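Local structure of pseudouridylate synthase RPUSD4, mitochondrial (Homo sapiens, 5UBA) at residues Val111-Ala117 with Leu252-Ile258; Gln171-Tyr177 with Leu191-Ile197. The protein catalyses the isomerisation of uridine to pseudouridine in mitochondrial RNAs, including 16S ribosomal RNA, a modification needed for assembling a functional mitochondrial ribosome. All blocks are in the same frame, centred on the assembly; numbering follows the deposited sequence.

Contact 1: Val111-Ala117 with Leu252-Ile258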
loop_
_atom_site.group_PDB
_atom_site.type_symbol
_atom_site.label_atom_id
_atom_site.label_comp_id
_atom_site.label_asym_id
_atom_site.label_seq_id
_atom_site.Cartn_x
_atom_site.Cartn_y
_atom_site.Cartn_z
ATOM N N VAL A 111 12.866 -7.656 5.426
ATOM C CA VAL A 111 11.650 -8.195 4.796
ATOM C C VAL A 111 11.459 -7.590 3.415
ATOM O O VAL A 111 11.473 -6.340 3.274
ATOM C CB VAL A 111 10.389 -7.834 5.621
ATOM C CG1 VAL A 111 9.131 -8.395 4.993
ATOM C CG2 VAL A 111 10.526 -8.347 7.036
ATOM N N VAL A 112 11.235 -8.448 2.421
ATOM C CA VAL A 112 10.966 -7.966 1.070
ATOM C C VAL A 112 9.468 -7.646 1.039
ATOM O O VAL A 112 8.655 -8.540 1.283
ATOM C CB VAL A 112 11.272 -9.029 0.011
ATOM C CG1 VAL A 112 10.843 -8.540 -1.372
ATOM C CG2 VAL A 112 12.749 -9.402 0.023
ATOM N N LYS A 113 9.127 -6.401 0.732
ATOM C CA LYS A 113 7.744 -5.913 0.679
ATOM C C LYS A 113 7.454 -5.562 -0.770
ATOM O O LYS A 113 8.120 -4.678 -1.300
ATOM C CB LYS A 113 7.582 -4.624 1.509
ATOM C CG LYS A 113 7.847 -4.739 3.003
ATOM C CD LYS A 113 7.877 -3.382 3.720
ATOM C CE LYS A 113 9.055 -2.502 3.337
ATOM N NZ LYS A 113 8.998 -1.126 3.883
ATOM N N LYS A 114 6.500 -6.238 -1.412
ATOM C CA LYS A 114 6.108 -5.933 -2.796
ATOM C C LYS A 114 4.663 -5.462 -2.834
ATOM O O LYS A 114 3.803 -6.091 -2.230
ATOM C CB LYS A 114 6.230 -7.154 -3.698
ATOM C CG LYS A 114 7.613 -7.786 -3.788
ATOM C CD LYS A 114 8.611 -6.875 -4.478
ATOM C CE LYS A 114 9.887 -7.638 -4.803
ATOM N NZ LYS A 114 10.876 -6.855 -5.597
ATOM N N TYR A 115 4.419 -4.380 -3.561
ATOM C CA TYR A 115 3.092 -3.823 -3.731
ATOM C C TYR A 115 2.786 -3.771 -5.199
ATOM O O TYR A 115 3.688 -3.641 -6.017
ATOM C CB TYR A 115 2.996 -2.429 -3.160
ATOM C CG TYR A 115 3.092 -2.330 -1.664
ATOM C CD1 TYR A 115 4.302 -2.519 -1.029
ATOM C CD2 TYR A 115 1.983 -1.952 -0.912
ATOM C CE1 TYR A 115 4.412 -2.397 0.346
ATOM C CE2 TYR A 115 2.073 -1.835 0.463
ATOM C CZ TYR A 115 3.292 -2.032 1.070
ATOM O OH TYR A 115 3.389 -1.904 2.450
ATOM N N TRP A 116 1.518 -3.887 -5.533
ATOM C CA TRP A 116 1.051 -3.677 -6.902
ATOM C C TRP A 116 0.138 -2.475 -6.903
ATOM O O TRP A 116 -0.737 -2.327 -6.032
ATOM C CB TRP A 116 0.302 -4.894 -7.417
ATOM C CG TRP A 116 1.184 -6.046 -7.833
ATOM C CD1 TRP A 116 2.533 -6.210 -7.630
ATOM C CD2 TRP A 116 0.752 -7.197 -8.540
ATOM N NE1 TRP A 116 2.955 -7.413 -8.162
ATOM C CE2 TRP A 116 1.875 -8.040 -8.721
ATOM C CE3 TRP A 116 -0.486 -7.605 -9.036
ATOM C CZ2 TRP A 116 1.792 -9.260 -9.382
ATOM C CZ3 TRP A 116 -0.561 -8.824 -9.710
ATOM C CH2 TRP A 116 0.567 -9.624 -9.886
ATOM N N ALA A 117 0.299 -1.616 -7.922
ATOM C CA ALA A 117 -0.531 -0.438 -8.093
ATOM C C ALA A 117 -0.891 -0.264 -9.549
ATOM O O ALA A 117 -0.128 -0.629 -10.434
ATOM C CB ALA A 117 0.171 0.803 -7.608
ATOM N N LEU A 252 -3.912 0.302 -4.509
ATOM C CA LEU A 252 -2.595 -0.031 -3.922
ATOM C C LEU A 252 -2.723 -1.265 -3.042
ATOM O O LEU A 252 -3.381 -1.211 -2.003
ATOM C CB LEU A 252 -2.037 1.147 -3.142
ATOM C CG LEU A 252 -0.682 0.930 -2.445
ATOM C CD1 LEU A 252 0.405 0.609 -3.467
ATOM C CD2 LEU A 252 -0.281 2.150 -1.643
ATOM N N HIS A 253 -2.120 -2.359 -3.483
ATOM C CA HIS A 253 -2.248 -3.677 -2.872
ATOM C C HIS A 253 -0.889 -4.194 -2.374
ATOM O O HIS A 253 0.084 -4.233 -3.143
ATOM C CB HIS A 253 -2.801 -4.634 -3.913
ATOM C CG HIS A 253 -2.966 -6.040 -3.435
ATOM N ND1 HIS A 253 -3.852 -6.401 -2.428
ATOM C CD2 HIS A 253 -2.370 -7.181 -3.846
ATOM C CE1 HIS A 253 -3.803 -7.710 -2.273
ATOM N NE2 HIS A 253 -2.910 -8.211 -3.107
ATOM N N ALA A 254 -0.863 -4.618 -1.104
ATOM C CA ALA A 254 0.305 -5.297 -0.538
ATOM C C ALA A 254 0.229 -6.748 -1.016
ATOM O O ALA A 254 -0.512 -7.589 -0.483
ATOM C CB ALA A 254 0.291 -5.193 0.983
ATOM N N ARG A 255 0.953 -6.996 -2.105
ATOM C CA ARG A 255 0.906 -8.245 -2.834
ATOM C C ARG A 255 1.698 -9.364 -2.200
ATOM O O ARG A 255 1.280 -10.525 -2.222
ATOM C CB ARG A 255 1.424 -7.997 -4.260
ATOM C CG ARG A 255 1.569 -9.227 -5.118
ATOM C CD ARG A 255 0.240 -9.835 -5.426
ATOM N NE ARG A 255 0.380 -10.842 -6.458
ATOM C CZ ARG A 255 -0.632 -11.536 -6.960
ATOM N NH1 ARG A 255 -1.876 -11.342 -6.526
ATOM N NH2 ARG A 255 -0.390 -12.428 -7.928
ATOM N N GLN A 256 2.893 -9.054 -1.739
ATOM C CA GLN A 256 3.796 -10.090 -1.274
ATOM C C GLN A 256 4.673 -9.603 -0.127
ATOM O O GLN A 256 5.110 -8.457 -0.131
ATOM C CB GLN A 256 4.679 -10.526 -2.441
ATOM C CG GLN A 256 5.744 -11.564 -2.141
ATOM C CD GLN A 256 6.440 -12.035 -3.396
ATOM O OE1 GLN A 256 6.732 -11.228 -4.293
ATOM N NE2 GLN A 256 6.710 -13.344 -3.484
ATOM N N LEU A 257 4.980 -10.512 0.807
ATOM C CA LEU A 257 5.985 -10.305 1.845
ATOM C C LEU A 257 6.863 -11.519 1.903
ATOM O O LEU A 257 6.339 -12.632 1.945
ATOM C CB LEU A 257 5.338 -10.181 3.226
ATOM C CG LEU A 257 4.690 -8.904 3.677
ATOM C CD1 LEU A 257 4.240 -9.053 5.124
ATOM C CD2 LEU A 257 5.637 -7.703 3.544
ATOM N N ILE A 258 8.178 -11.336 1.918
ATOM C CA ILE A 258 9.085 -12.473 2.109
ATOM C C ILE A 258 9.805 -12.209 3.435
ATOM O O ILE A 258 10.541 -11.226 3.556
ATOM C CB ILE A 258 10.074 -12.677 0.949
ATOM C CG1 ILE A 258 9.330 -12.734 -0.400
ATOM C CG2 ILE A 258 10.889 -13.956 1.190
ATOM C CD1 ILE A 258 10.259 -12.785 -1.599
#

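Contact 2: Gln171-Tyr177 with Leu191-Ile197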
loop_
_atom_site.group_PDB
_atom_site.type_symbol
_atom_site.label_atom_id
_atom_site.label_comp_id
_atom_site.label_asym_id
_atom_site.label_seq_id
_atom_site.Cartn_x
_atom_site.Cartn_y
_atom_site.Cartn_z
ATOM N N GLN A 171 13.498 12.763 5.331
ATOM C CA GLN A 171 13.725 11.361 5.638
ATOM C C GLN A 171 14.152 10.644 4.362
ATOM O O GLN A 171 13.575 10.869 3.291
ATOM C CB GLN A 171 12.451 10.722 6.193
ATOM C CG GLN A 171 11.772 11.491 7.335
ATOM C CD GLN A 171 10.260 11.304 7.346
ATOM O OE1 GLN A 171 9.755 10.254 7.740
ATOM N NE2 GLN A 171 9.532 12.312 6.893
ATOM N N VAL A 172 15.151 9.775 4.495
ATOM C CA VAL A 172 15.652 8.962 3.383
ATOM C C VAL A 172 14.486 8.079 2.920
ATOM O O VAL A 172 13.800 7.499 3.750
ATOM C CB VAL A 172 16.858 8.105 3.822
ATOM C CG1 VAL A 172 17.292 7.158 2.711
ATOM C CG2 VAL A 172 18.014 9.017 4.239
ATOM N N ALA A 173 14.242 8.061 1.607
ATOM C CA ALA A 173 13.113 7.326 1.030
ATOM C C ALA A 173 13.553 6.744 -0.297
ATOM O O ALA A 173 14.016 7.472 -1.179
ATOM C CB ALA A 173 11.929 8.262 0.836
ATOM N N VAL A 174 13.410 5.427 -0.440
ATOM C CA VAL A 174 13.828 4.706 -1.618
ATOM C C VAL A 174 12.752 3.692 -1.989
ATOM O O VAL A 174 12.378 2.833 -1.186
ATOM C CB VAL A 174 15.125 3.963 -1.341
ATOM C CG1 VAL A 174 15.559 3.162 -2.549
ATOM C CG2 VAL A 174 16.190 4.963 -0.900
ATOM N N THR A 175 12.294 3.792 -3.232
ATOM C CA THR A 175 11.296 2.893 -3.821
ATOM C C THR A 175 11.831 2.323 -5.115
ATOM O O THR A 175 12.155 3.094 -6.023
ATOM C CB THR A 175 10.025 3.695 -4.153
ATOM O OG1 THR A 175 9.526 4.314 -2.967
ATOM C CG2 THR A 175 8.954 2.799 -4.760
ATOM N N GLN A 176 11.917 1.004 -5.224
ATOM C CA GLN A 176 12.217 0.347 -6.492
ATOM C C GLN A 176 10.898 0.125 -7.204
ATOM O O GLN A 176 9.883 -0.162 -6.556
ATOM C CB GLN A 176 12.966 -0.967 -6.270
ATOM C CG GLN A 176 14.306 -0.685 -5.604
ATOM C CD GLN A 176 15.125 -1.903 -5.257
ATOM O OE1 GLN A 176 14.787 -3.045 -5.592
ATOM N NE2 GLN A 176 16.247 -1.655 -4.589
ATOM N N TYR A 177 10.899 0.209 -8.530
ATOM C CA TYR A 177 9.686 -0.051 -9.304
ATOM C C TYR A 177 9.958 -0.738 -10.606
ATOM O O TYR A 177 11.039 -0.607 -11.164
ATOM C CB TYR A 177 8.905 1.231 -9.544
ATOM C CG TYR A 177 9.556 2.144 -10.557
ATOM C CD1 TYR A 177 10.514 3.076 -10.178
ATOM C CD2 TYR A 177 9.206 2.057 -11.898
ATOM C CE1 TYR A 177 11.123 3.902 -11.126
ATOM C CE2 TYR A 177 9.792 2.889 -12.844
ATOM C CZ TYR A 177 10.742 3.809 -12.442
ATOM O OH TYR A 177 11.363 4.637 -13.396
ATOM N N LEU A 191 6.009 -2.376 -6.953
ATOM C CA LEU A 191 6.761 -1.428 -6.145
ATOM C C LEU A 191 7.382 -2.147 -4.974
ATOM O O LEU A 191 6.725 -2.986 -4.342
ATOM C CB LEU A 191 5.798 -0.389 -5.606
ATOM C CG LEU A 191 4.967 0.347 -6.668
ATOM C CD1 LEU A 191 3.748 0.992 -6.073
ATOM C CD2 LEU A 191 5.867 1.350 -7.350
ATOM N N GLN A 192 8.612 -1.780 -4.644
ATOM C CA GLN A 192 9.259 -2.309 -3.459
ATOM C C GLN A 192 9.803 -1.131 -2.709
ATOM O O GLN A 192 10.885 -0.624 -3.068
ATOM C CB GLN A 192 10.356 -3.334 -3.782
ATOM C CG GLN A 192 11.046 -3.802 -2.499
ATOM C CD GLN A 192 12.057 -4.903 -2.675
ATOM O OE1 GLN A 192 12.245 -5.454 -3.753
ATOM N NE2 GLN A 192 12.726 -5.233 -1.575
ATOM N N PRO A 193 9.091 -0.696 -1.658
ATOM C CA PRO A 193 9.650 0.320 -0.768
ATOM C C PRO A 193 10.792 -0.351 0.022
ATOM O O PRO A 193 10.600 -1.428 0.625
ATOM C CB PRO A 193 8.473 0.721 0.114
ATOM C CG PRO A 193 7.570 -0.480 0.108
ATOM C CD PRO A 193 7.798 -1.232 -1.163
ATOM N N ILE A 194 11.993 0.212 -0.073
ATOM C CA ILE A 194 13.130 -0.304 0.675
ATOM C C ILE A 194 13.085 0.278 2.069
ATOM O O ILE A 194 13.238 -0.441 3.062
ATOM C CB ILE A 194 14.463 0.062 -0.010
ATOM C CG1 ILE A 194 14.494 -0.488 -1.450
ATOM C CG2 ILE A 194 15.637 -0.418 0.838
ATOM C CD1 ILE A 194 14.347 -1.991 -1.595
ATOM N N THR A 195 12.856 1.585 2.123
ATOM C CA THR A 195 12.522 2.295 3.352
ATOM C C THR A 195 11.033 2.125 3.658
ATOM O O THR A 195 10.336 1.374 2.970
ATOM C CB THR A 195 12.874 3.765 3.182
ATOM O OG1 THR A 195 12.216 4.262 2.006
ATOM C CG2 THR A 195 14.375 3.949 2.987
ATOM N N GLY A 196 10.568 2.762 4.732
ATOM C CA GLY A 196 9.195 2.594 5.202
ATOM C C GLY A 196 8.556 3.889 5.618
ATOM O O GLY A 196 7.922 3.947 6.665
ATOM N N ILE A 197 8.700 4.911 4.780
ATOM C CA ILE A 197 8.260 6.276 5.098
ATOM C C ILE A 197 6.786 6.400 4.732
ATOM O O ILE A 197 6.337 5.844 3.728
ATOM C CB ILE A 197 9.105 7.319 4.332
ATOM C CG1 ILE A 197 10.590 7.240 4.768
ATOM C CG2 ILE A 197 8.570 8.732 4.500
ATOM C CD1 ILE A 197 10.819 7.338 6.258
HETATM O O HOH W 1 12.307 -4.424 -6.607
#

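Contact 1: Val111-Ala117 with Leu252-Ile258
R255 lies over one face of the W116 indole along most of its length. Its CG sits 3.8 Å from the centroid of the five-membered ring, a CH-pi contact almost on the ring normal, and its CZ is 4.0 Å from the centroid of the six-membered ring. Guanidinium and indole planes are 26° apart, so the pair is a tilted stack with cation-pi character. The bend at chi2 (67°), after a CG anti to the backbone N, carries the guanidinium across the ring. W116 NE1 bonds E190, fixing the indole from its polar side.

The backbone explains how R255 reaches that face. R255 and Q256 both lie opposite K114, a classic beta bulge: Q256 N donates to K114 O at 3.1 Å, while the bond from R255 N to the same oxygen is bent and weak. The K114 and Q256 side chains leave the same face of the sheet, and their polar ends part: in one of its two conformers K114 NZ reaches Q192 OE1, while Q256 NE2 bonds N270.

On the opposite face of the sheet, the Y115 ring packs obliquely on A254 and L252, its CE2 3.8 Å from A254 CB and its CD2 3.9 Å from L252 CD1. Further along, L257 CD2 touches both K113 CG (3.7 Å) and V111 CG1.

The L252 side chain is about 6 Å from that of D83, the active-site aspartate by similarity. The contact is thus a classic bulge within the antiparallel pairing of strands 112-120 and 252-259, in the central mixed sheet of the pseudouridine synthase catalytic domain.

Contact 2: Gln171-Tyr177 with Leu191-Ile197
The side-chain amides of Q176 and Q192 extend from neighbouring strands in the same direction, their planes 53° apart. They do not bond directly: the two OE1 atoms are 4.0 Å apart, and one water donates to both, 3.0 Å from Q176 OE1. Q192 OE1 also bonds K114 NZ in one conformer. Over one face of the Q176 amide rests the CD1 methyl of I194, 3.6 Å from NE2, so that face meets hydrocarbon. At the far end, Q171 and I197 meet as carboxamide against isoleucine, with Q171 OE1 3.4 Å from I197 CD1.

Beneath the glutamine pair, Q176 and Q192 form a hydrogen-bonded antiparallel pair of the beta hairpin 175-182/186-193, between the non-hydrogen-bonded pairs T175-P193 and Y177-L191. Q192 N donates to Q176 O at 2.8 Å. In the return bond to Q192 O, the Q176 N-H approaches from 39° above the carbonyl plane.

Past P193 the strand geometry ends, yet the ladder goes on for two bonds. I194 N reaches V174 O; then a side chain replaces the backbone, and V174 N donates to T195 OG1 at 3.0 Å, nearly straight. With chi1 at 55°, OG1 sits between the backbone N and the carbonyl carbon of T195, aimed at V174, and it also bonds Q200 OE1 at the start of helix 200-209. A valine here would probably leave V174 N without its acceptor and cost Q200 OE1 one of its partners, loosening the turn's tie to V174. T195 CG2 lies 3.7 Å from V172 O, and I197 CG1 approaches the same carbonyl.

How the contacts relate
Following the chain from the N terminus, 111-117 comes first, on strand 112-120, and waits 135 residues for its partner. In that interval 171-177 and 191-197 pair across the short hairpin of contact 2, only 14 residues apart. The chain then passes through helices 200-209 and 232-238 before 252-258 closes the large loop of contact 1; contact 2 therefore lies wholly within it, and nothing crosses. Strand 112-120 is paired with 186-193 as well as with 252-259, the former pairing evidenced by the backbone bond between L191 N and Y115 O (2.8 Å). The four strands thus run 175-182, 186-193, 112-120, 252-259 across one sheet.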